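PDB 7LAP: aminoglycoside N(3)-acetyltransferase from Streptomyces griseus, which transfers an acetyl group, in this family from acetyl-CoA, to the 3-amino group of aminoglycoside antibiotics, a modification associated with resistance. Local coordinates for residues W157-H161 with R220-I225; A197-R203 with H229-D233; V247-M252 with F279-I284. All coordinates share one frame; numbering follows the deposited sequence.

Overall arrangement
From the N terminus, the chain first brings its loop 157-161, between helices 148-152 and 166-172, into contact 1, which closes only when strand 216-225 arrives. Before that, contact 2 has opened at 197-203, behind helix 189-196; it closes at 229-233, after the two-stranded hairpin 204-213/216-225. Contacts 1 and 2 therefore cross along the chain, and they touch through Ile225, which packs on Lys202, Arg203 and Ala231. Contact 3 follows in series, closing the span from helix 244-254 to the C-terminal helix 273-289. It meets contact 2 where Ile284 packs against Phe232 and Ala197, while contacts 1 and 3 stay about 8 Å apart at their nearest atoms.

Contact 1 (W157-H161 with R220-I225); sequences WDDPH and RTFRDI
Arg220 reaches from its strand obliquely across Trp157 to the carboxylate of Asp158. Its CB points toward loop 157-161, and from CG to NE the chain is extended, with CG anti to the backbone N (chi1 -166°). CG passes over one face of the Phe222 ring. CD then lies over the five-membered ring of Trp157, 4.2 Å from its centroid, in a CH-pi contact, and NE follows above the same indole face at 3.5 Å from Trp157 CD1. The guanidinium places one face against Trp157 CB, while at its edge NH2 donates to Asp158 OD2 (3.1 Å), completing a salt bridge; the NH1 bond to this oxygen is weak. The bridge is not flat: NH2 meets OD2 on its syn side but 35° out of the carboxylate plane.

Strand 216-225 is one arm of a two-stranded antiparallel hairpin with strand 204-213, which pairs with Arg220, Phe222 and Asp224; the loop meets the backbone of Arg223, on the other edge. Arg223 N donates to Asp158 OD1 (2.7 Å), and Arg223 O accepts from Asp159 N (2.9 Å). Water 1 also donates to Asp158 OD1, which thus holds two donors. The Trp157 and Phe222 rings meet obliquely, Trp157 CE3 to Phe222 CE2 at 3.6 Å.

Farther along, His161 ND1 donates to the syn lone pair of Asp224 OD1 (3.1 Å), with ring and carboxylate only 19° from coplanar. Pro160 CD packs against that carboxylate, and water 2 links Asp224 OD1 to His161 N and Asp159 OD1. On the indole, Arg135 adds a cation-pi contact.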
loop_
_atom_site.group_PDB
_atom_site.type_symbol
_atom_site.label_atom_id
_atom_site.label_comp_id
_atom_site.label_asym_id
_atom_site.label_seq_id
_atom_site.Cartn_x
_atom_site.Cartn_y
_atom_site.Cartn_z
ATOM N N TRP B 157 10.359 -7.765 22.902
ATOM C CA TRP B 157 10.142 -6.320 22.914
ATOM C C TRP B 157 11.463 -5.562 22.820
ATOM O O TRP B 157 11.661 -4.725 21.925
ATOM C CB TRP B 157 9.394 -5.900 24.175
ATOM C CG TRP B 157 7.979 -6.393 24.291
ATOM C CD1 TRP B 157 7.396 -6.982 25.399
ATOM C CD2 TRP B 157 6.940 -6.259 23.318
ATOM N NE1 TRP B 157 6.069 -7.260 25.138
ATOM C CE2 TRP B 157 5.774 -6.837 23.865
ATOM C CE3 TRP B 157 6.895 -5.753 22.011
ATOM C CZ2 TRP B 157 4.574 -6.889 23.163
ATOM C CZ3 TRP B 157 5.705 -5.811 21.321
ATOM C CH2 TRP B 157 4.560 -6.370 21.898
ATOM N N ASP B 158 12.369 -5.833 23.751
ATOM C CA ASP B 158 13.684 -5.213 23.816
ATOM C C ASP B 158 14.707 -6.107 23.138
ATOM O O ASP B 158 14.521 -7.319 23.043
ATOM C CB ASP B 158 14.098 -4.972 25.268
ATOM C CG ASP B 158 13.210 -3.957 25.949
ATOM O OD1 ASP B 158 13.269 -2.786 25.542
ATOM O OD2 ASP B 158 12.476 -4.317 26.895
ATOM N N ASP B 159 15.808 -5.497 22.696
ATOM C CA ASP B 159 16.753 -6.188 21.824
ATOM C C ASP B 159 15.999 -6.991 20.755
ATOM O O ASP B 159 16.193 -8.207 20.636
ATOM C CB ASP B 159 17.678 -7.094 22.647
ATOM C CG ASP B 159 19.037 -7.336 21.960
ATOM O OD1 ASP B 159 19.456 -6.494 21.126
ATOM O OD2 ASP B 159 19.690 -8.367 22.254
ATOM N N PRO B 160 15.118 -6.364 19.973
ATOM C CA PRO B 160 14.328 -7.134 18.998
ATOM C C PRO B 160 15.116 -7.660 17.791
ATOM O O PRO B 160 14.521 -8.340 16.943
ATOM C CB PRO B 160 13.266 -6.126 18.542
ATOM C CG PRO B 160 13.998 -4.791 18.609
ATOM C CD PRO B 160 14.916 -4.906 19.835
ATOM N N HIS B 161 16.407 -7.359 17.648
ATOM C CA HIS B 161 17.242 -8.001 16.632
ATOM C C HIS B 161 18.175 -9.042 17.228
ATOM O O HIS B 161 19.056 -9.544 16.518
ATOM C CB HIS B 161 18.092 -6.973 15.871
ATOM C CG HIS B 161 17.290 -5.975 15.110
ATOM N ND1 HIS B 161 17.050 -4.703 15.584
ATOM C CD2 HIS B 161 16.682 -6.052 13.903
ATOM C CE1 HIS B 161 16.331 -4.037 14.697
ATOM N NE2 HIS B 161 16.099 -4.832 13.666
ATOM N N ARG B 220 4.829 1.793 25.757
ATOM C CA ARG B 220 5.924 0.969 26.244
ATOM C C ARG B 220 7.232 1.607 25.806
ATOM O O ARG B 220 7.310 2.192 24.725
ATOM C CB ARG B 220 5.840 -0.483 25.719
ATOM C CG ARG B 220 6.755 -1.439 26.451
ATOM C CD ARG B 220 6.562 -2.904 26.083
ATOM N NE ARG B 220 7.433 -3.769 26.892
ATOM C CZ ARG B 220 8.772 -3.768 26.871
ATOM N NH1 ARG B 220 9.457 -2.978 26.035
ATOM N NH2 ARG B 220 9.444 -4.594 27.675
ATOM N N THR B 221 8.248 1.498 26.647
ATOM C CA THR B 221 9.598 1.934 26.310
ATOM C C THR B 221 10.376 0.745 25.763
ATOM O O THR B 221 10.294 -0.362 26.307
ATOM C CB THR B 221 10.302 2.512 27.545
ATOM O OG1 THR B 221 9.664 3.734 27.924
ATOM C CG2 THR B 221 11.761 2.784 27.260
ATOM N N PHE B 222 11.118 0.974 24.687
ATOM C CA PHE B 222 11.841 -0.065 23.975
ATOM C C PHE B 222 13.315 0.285 23.904
ATOM O O PHE B 222 13.679 1.456 23.739
ATOM C CB PHE B 222 11.315 -0.239 22.539
ATOM C CG PHE B 222 9.893 -0.672 22.480
ATOM C CD1 PHE B 222 8.871 0.270 22.500
ATOM C CD2 PHE B 222 9.569 -2.029 22.464
ATOM C CE1 PHE B 222 7.542 -0.126 22.462
ATOM C CE2 PHE B 222 8.239 -2.437 22.421
ATOM C CZ PHE B 222 7.216 -1.482 22.423
ATOM N N ARG B 223 14.152 -0.740 23.995
ATOM C CA ARG B 223 15.583 -0.594 23.793
ATOM C C ARG B 223 16.002 -1.484 22.640
ATOM O O ARG B 223 15.544 -2.624 22.542
ATOM C CB ARG B 223 16.363 -0.967 25.055
ATOM C CG ARG B 223 17.861 -0.831 24.883
ATOM C CD ARG B 223 18.570 -1.216 26.143
ATOM N NE ARG B 223 19.946 -1.650 25.908
ATOM C CZ ARG B 223 21.009 -0.854 26.000
ATOM N NH1 ARG B 223 20.868 0.436 26.311
ATOM N NH2 ARG B 223 22.221 -1.355 25.792
ATOM N N ASP B 224 16.885 -0.969 21.784
ATOM C CA ASP B 224 17.344 -1.665 20.587
ATOM C C ASP B 224 18.732 -1.128 20.258
ATOM O O ASP B 224 19.165 -0.114 20.806
ATOM C CB ASP B 224 16.352 -1.455 19.417
ATOM C CG ASP B 224 16.654 -2.342 18.182
ATOM O OD1 ASP B 224 17.378 -3.359 18.310
ATOM O OD2 ASP B 224 16.133 -2.041 17.084
ATOM N N ILE B 225 19.452 -1.824 19.372
ATOM C CA ILE B 225 20.591 -1.160 18.731
ATOM C C ILE B 225 20.072 -0.077 17.786
ATOM O O ILE B 225 18.914 -0.077 17.356
ATOM C CB ILE B 225 21.493 -2.154 17.983
ATOM C CG1 ILE B 225 20.655 -2.957 16.989
ATOM C CG2 ILE B 225 22.209 -3.073 18.946
ATOM C CD1 ILE B 225 21.266 -3.051 15.584
HETATM O O HOH W 1 12.892 -0.676 27.368
HETATM O O HOH W 2 18.353 -5.852 18.914
#

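Contact 2 (A197-R203 with H229-D233); sequences AQAPGKR and HGAFD
Phe232 and Lys202 meet where loop 197-203 curves round the phenyl ring, and apolar packing makes up much of the contact. The methyl of Ala199 lies 3.7 Å from Phe232 CE2, and that of Ala197 approaches CZ. The aliphatic chain of Lys202 passes obliquely by the ring, its CG 3.8 Å from Phe232 CZ. Although Phe232 CB points away from the loop, CG stands anti to the carbonyl carbon (chi1 -56°), which brings the ring back to it. The carbonyl oxygens of Ala197, Ala199 and Pro200 lie near the ring plane at its edge, where the C-H groups present their partial positive charge.

Both segments are loops flanking the hairpin 204-213/216-225: one enters it from helix 189-196, the other leaves it toward helix 244-254. On the C-terminal helix 273-289, Ile284 and Leu288 also pack on Phe232.

Among the polar contacts, Arg203 N donates to Ala231 O at 2.6 Å, and the same oxygen receives a CA-H...O contact from Lys202 CA (3.2 Å). The extended Lys202 chain carries NZ back to Ala197 O (2.8 Å); NZ also bonds to Glu194 O, so the ammonium ties the loop to the end of helix 189-196.

Charged and flat groups meet at Arg203. Its guanidinium has Phe232 O and Asp233 CA over one face, and CD lies 3.2 Å from Gly230 O. Arg203 and Asp233 run side by side, but Arg203 NH2 and Asp233 OD2 are 4.0 Å apart, beyond a salt bridge; Asp233 OD1 instead accepts from Ser235 N.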
loop_
_atom_site.group_PDB
_atom_site.type_symbol
_atom_site.label_atom_id
_atom_site.label_comp_id
_atom_site.label_asym_id
_atom_site.label_seq_id
_atom_site.Cartn_x
_atom_site.Cartn_y
_atom_site.Cartn_z
ATOM N N ALA B 197 27.367 -8.549 17.727
ATOM C CA ALA B 197 28.775 -8.194 17.621
ATOM C C ALA B 197 29.253 -7.464 18.864
ATOM O O ALA B 197 28.554 -6.598 19.404
ATOM C CB ALA B 197 29.026 -7.334 16.383
ATOM N N GLN B 198 30.461 -7.814 19.309
ATOM C CA GLN B 198 31.077 -7.210 20.483
ATOM C C GLN B 198 32.248 -6.341 20.049
ATOM O O GLN B 198 33.248 -6.848 19.533
ATOM C CB GLN B 198 31.528 -8.276 21.487
ATOM C CG GLN B 198 30.369 -8.939 22.238
ATOM C CD GLN B 198 29.294 -7.934 22.665
ATOM O OE1 GLN B 198 28.100 -8.121 22.385
ATOM N NE2 GLN B 198 29.716 -6.858 23.330
ATOM N N ALA B 199 32.125 -5.037 20.274
ATOM C CA ALA B 199 33.150 -4.076 19.896
ATOM C C ALA B 199 32.841 -2.773 20.606
ATOM O O ALA B 199 31.671 -2.499 20.899
ATOM C CB ALA B 199 33.187 -3.872 18.373
ATOM N N PRO B 200 33.847 -1.954 20.899
ATOM C CA PRO B 200 33.587 -0.709 21.630
ATOM C C PRO B 200 32.805 0.283 20.783
ATOM O O PRO B 200 32.887 0.291 19.551
ATOM C CB PRO B 200 34.994 -0.184 21.940
ATOM C CG PRO B 200 35.830 -0.711 20.818
ATOM C CD PRO B 200 35.267 -2.077 20.510
ATOM N N GLY B 201 32.035 1.125 21.465
ATOM C CA GLY B 201 31.278 2.163 20.799
ATOM C C GLY B 201 29.927 1.746 20.271
ATOM O O GLY B 201 29.434 2.365 19.322
ATOM N N LYS B 202 29.303 0.729 20.857
ATOM C CA LYS B 202 28.024 0.244 20.357
ATOM C C LYS B 202 26.912 1.243 20.672
ATOM O O LYS B 202 26.814 1.745 21.795
ATOM C CB LYS B 202 27.707 -1.121 20.960
ATOM C CG LYS B 202 26.676 -1.926 20.168
ATOM C CD LYS B 202 26.678 -3.348 20.660
ATOM C CE LYS B 202 25.763 -4.193 19.861
ATOM N NZ LYS B 202 26.056 -5.629 20.069
ATOM N N ARG B 203 26.077 1.528 19.675
ATOM C CA ARG B 203 25.045 2.551 19.772
ATOM C C ARG B 203 23.693 1.913 20.043
ATOM O O ARG B 203 23.280 0.986 19.337
ATOM C CB ARG B 203 24.974 3.383 18.492
ATOM C CG ARG B 203 26.188 4.253 18.245
ATOM C CD ARG B 203 26.488 4.403 16.766
ATOM N NE ARG B 203 27.584 5.344 16.574
ATOM C CZ ARG B 203 27.535 6.413 15.780
ATOM N NH1 ARG B 203 26.437 6.670 15.078
ATOM N NH2 ARG B 203 28.588 7.222 15.682
ATOM N N HIS B 229 21.129 4.630 12.216
ATOM C CA HIS B 229 22.430 5.208 11.911
ATOM C C HIS B 229 23.574 4.235 12.155
ATOM O O HIS B 229 24.731 4.655 12.248
ATOM C CB HIS B 229 22.654 6.475 12.736
ATOM C CG HIS B 229 21.439 7.331 12.853
ATOM N ND1 HIS B 229 20.983 7.817 14.058
ATOM C CD2 HIS B 229 20.575 7.781 11.912
ATOM C CE1 HIS B 229 19.894 8.538 13.856
ATOM N NE2 HIS B 229 19.625 8.532 12.561
ATOM N N GLY B 230 23.277 2.952 12.299
ATOM C CA GLY B 230 24.333 1.985 12.511
ATOM C C GLY B 230 24.617 1.756 13.975
ATOM O O GLY B 230 24.648 2.702 14.772
ATOM N N ALA B 231 24.818 0.495 14.346
ATOM C CA ALA B 231 25.084 0.176 15.742
ATOM C C ALA B 231 26.493 0.566 16.179
ATOM O O ALA B 231 26.801 0.518 17.376
ATOM C CB ALA B 231 24.838 -1.315 15.969
ATOM N N PHE B 232 27.356 0.957 15.250
ATOM C CA PHE B 232 28.691 1.421 15.596
ATOM C C PHE B 232 29.002 2.645 14.759
ATOM O O PHE B 232 28.251 3.011 13.850
ATOM C CB PHE B 232 29.751 0.343 15.355
ATOM C CG PHE B 232 29.485 -0.935 16.085
ATOM C CD1 PHE B 232 28.656 -1.898 15.537
ATOM C CD2 PHE B 232 30.052 -1.170 17.323
ATOM C CE1 PHE B 232 28.389 -3.072 16.218
ATOM C CE2 PHE B 232 29.791 -2.344 18.003
ATOM C CZ PHE B 232 28.961 -3.292 17.452
ATOM N N ASP B 233 30.119 3.286 15.058
ATOM C CA ASP B 233 30.683 4.219 14.102
ATOM C C ASP B 233 31.569 3.405 13.173
ATOM O O ASP B 233 32.614 2.890 13.588
ATOM C CB ASP B 233 31.460 5.353 14.763
ATOM C CG ASP B 233 31.880 6.400 13.757
ATOM O OD1 ASP B 233 31.746 6.139 12.542
ATOM O OD2 ASP B 233 32.313 7.494 14.166
#

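Contact 3 (V247-M252 with F279-I284); sequences VIVGSM and FGVRWI
Helix 244-254 packs here on the C-terminal helix 273-289, the axes of the two short segments crossing at 116° with a closest approach of 10.2 Å. Two aromatic side chains one helical turn apart, Phe279 and Trp283, reach across from the second helix. Ile248 lays its CG1 over the face of Trp283, 3.7 Å from the centroid of the six-membered ring, in a CH-pi contact. Its CD1 continues past the indole to Ile284 CG1, while CG2 turns to Gly280 CA at 4.1 Å. Val247 CG1 comes within 4.0 Å of Trp283 CZ2, the two side chains crossing at about a right angle.

Phe279 lies against the backbone one turn beyond Ile248. With CG anti to the backbone N (chi1 -176°), its ring reaches the other helix, where Met252 CA stands over one face at 3.8 Å from the centroid. Met252 CB and Ser251 CB pack against the same ring.

Between Ser251 and the indole, water 3 accepts from Trp283 NE1 (3.0 Å) in the indole plane and donates to Ser251 OG. That hydroxyl in turn donates to Val247 O, which also accepts the helical bond from Ser251 N on the opposite face of its carbonyl plane. No direct hydrogen bond joins the segments: apolar and CH-pi packing unites them, and the water satisfies the indole N-H while bridging to the serine.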
loop_
_atom_site.group_PDB
_atom_site.type_symbol
_atom_site.label_atom_id
_atom_site.label_comp_id
_atom_site.label_asym_id
_atom_site.label_seq_id
_atom_site.Cartn_x
_atom_site.Cartn_y
_atom_site.Cartn_z
ATOM N N VAL B 247 29.075 -2.523 2.187
ATOM C CA VAL B 247 30.469 -2.961 2.231
ATOM C C VAL B 247 30.573 -4.377 2.794
ATOM O O VAL B 247 31.286 -5.223 2.242
ATOM C CB VAL B 247 31.314 -1.955 3.034
ATOM C CG1 VAL B 247 32.764 -2.442 3.160
ATOM C CG2 VAL B 247 31.239 -0.592 2.399
ATOM N N ILE B 248 29.842 -4.668 3.872
ATOM C CA ILE B 248 29.878 -6.007 4.467
ATOM C C ILE B 248 29.410 -7.062 3.459
ATOM O O ILE B 248 30.054 -8.104 3.276
ATOM C CB ILE B 248 29.032 -6.037 5.757
ATOM C CG1 ILE B 248 29.533 -5.009 6.774
ATOM C CG2 ILE B 248 29.040 -7.426 6.392
ATOM C CD1 ILE B 248 28.772 -5.056 8.092
ATOM N N VAL B 249 28.275 -6.812 2.794
ATOM C CA VAL B 249 27.744 -7.789 1.843
ATOM C C VAL B 249 28.676 -7.946 0.650
ATOM O O VAL B 249 28.845 -9.057 0.118
ATOM C CB VAL B 249 26.317 -7.401 1.402
ATOM C CG1 VAL B 249 25.835 -8.317 0.275
ATOM C CG2 VAL B 249 25.360 -7.482 2.583
ATOM N N GLY B 250 29.293 -6.846 0.211
ATOM C CA GLY B 250 30.267 -6.951 -0.861
ATOM C C GLY B 250 31.450 -7.829 -0.488
ATOM O O GLY B 250 31.905 -8.655 -1.289
ATOM N N SER B 251 31.961 -7.671 0.739
ATOM C CA SER B 251 33.039 -8.539 1.209
ATOM C C SER B 251 32.550 -9.965 1.382
ATOM O O SER B 251 33.279 -10.924 1.099
ATOM C CB SER B 251 33.601 -8.042 2.541
ATOM O OG SER B 251 33.880 -6.663 2.491
ATOM N N MET B 252 31.334 -10.115 1.899
ATOM C CA MET B 252 30.709 -11.426 1.995
ATOM C C MET B 252 30.737 -12.134 0.647
ATOM O O MET B 252 31.208 -13.274 0.530
ATOM C CB MET B 252 29.272 -11.244 2.480
ATOM C CG MET B 252 28.550 -12.489 2.858
ATOM S SD MET B 252 26.870 -12.063 3.380
ATOM C CE MET B 252 27.132 -10.990 4.807
ATOM N N PHE B 279 29.676 -14.288 9.072
ATOM C CA PHE B 279 30.616 -13.393 8.409
ATOM C C PHE B 279 30.455 -11.964 8.909
ATOM O O PHE B 279 31.446 -11.253 9.118
ATOM C CB PHE B 279 30.418 -13.452 6.890
ATOM C CG PHE B 279 31.416 -12.638 6.113
ATOM C CD1 PHE B 279 31.206 -11.275 5.896
ATOM C CD2 PHE B 279 32.565 -13.238 5.587
ATOM C CE1 PHE B 279 32.131 -10.519 5.171
ATOM C CE2 PHE B 279 33.499 -12.488 4.866
ATOM C CZ PHE B 279 33.285 -11.123 4.659
ATOM N N GLY B 280 29.209 -11.518 9.087
ATOM C CA GLY B 280 28.981 -10.126 9.429
ATOM C C GLY B 280 29.514 -9.786 10.807
ATOM O O GLY B 280 30.145 -8.742 11.005
ATOM N N VAL B 281 29.298 -10.673 11.775
ATOM C CA VAL B 281 29.770 -10.366 13.118
ATOM C C VAL B 281 31.290 -10.377 13.153
ATOM O O VAL B 281 31.914 -9.520 13.785
ATOM C CB VAL B 281 29.154 -11.343 14.132
ATOM C CG1 VAL B 281 27.685 -11.059 14.303
ATOM C CG2 VAL B 281 29.324 -12.740 13.667
ATOM N N ARG B 282 31.912 -11.315 12.438
ATOM C CA ARG B 282 33.367 -11.341 12.383
ATOM C C ARG B 282 33.907 -10.107 11.668
ATOM O O ARG B 282 34.943 -9.552 12.054
ATOM C CB ARG B 282 33.851 -12.620 11.703
ATOM C CG ARG B 282 35.363 -12.664 11.497
ATOM C CD ARG B 282 35.834 -14.087 11.286
ATOM N NE ARG B 282 34.990 -14.715 10.278
ATOM C CZ ARG B 282 35.151 -14.562 8.966
ATOM N NH1 ARG B 282 36.161 -13.829 8.495
ATOM N NH2 ARG B 282 34.311 -15.154 8.122
ATOM N N TRP B 283 33.203 -9.645 10.639
ATOM C CA TRP B 283 33.605 -8.406 9.983
ATOM C C TRP B 283 33.587 -7.243 10.968
ATOM O O TRP B 283 34.551 -6.476 11.065
ATOM C CB TRP B 283 32.684 -8.130 8.796
ATOM C CG TRP B 283 33.166 -7.012 7.918
ATOM C CD1 TRP B 283 33.905 -7.121 6.774
ATOM C CD2 TRP B 283 32.941 -5.613 8.124
ATOM N NE1 TRP B 283 34.160 -5.871 6.260
ATOM C CE2 TRP B 283 33.573 -4.930 7.068
ATOM C CE3 TRP B 283 32.261 -4.872 9.099
ATOM C CZ2 TRP B 283 33.553 -3.540 6.961
ATOM C CZ3 TRP B 283 32.236 -3.498 8.991
ATOM C CH2 TRP B 283 32.877 -2.844 7.928
ATOM N N ILE B 284 32.499 -7.111 11.726
ATOM C CA ILE B 284 32.357 -5.975 12.628
ATOM C C ILE B 284 33.378 -6.048 13.749
ATOM O O ILE B 284 33.976 -5.036 14.132
ATOM C CB ILE B 284 30.921 -5.914 13.177
ATOM C CG1 ILE B 284 29.942 -5.607 12.043
ATOM C CG2 ILE B 284 30.834 -4.895 14.302
ATOM C CD1 ILE B 284 28.489 -5.698 12.470
HETATM O O HOH W 3 36.295 -5.667 4.141
#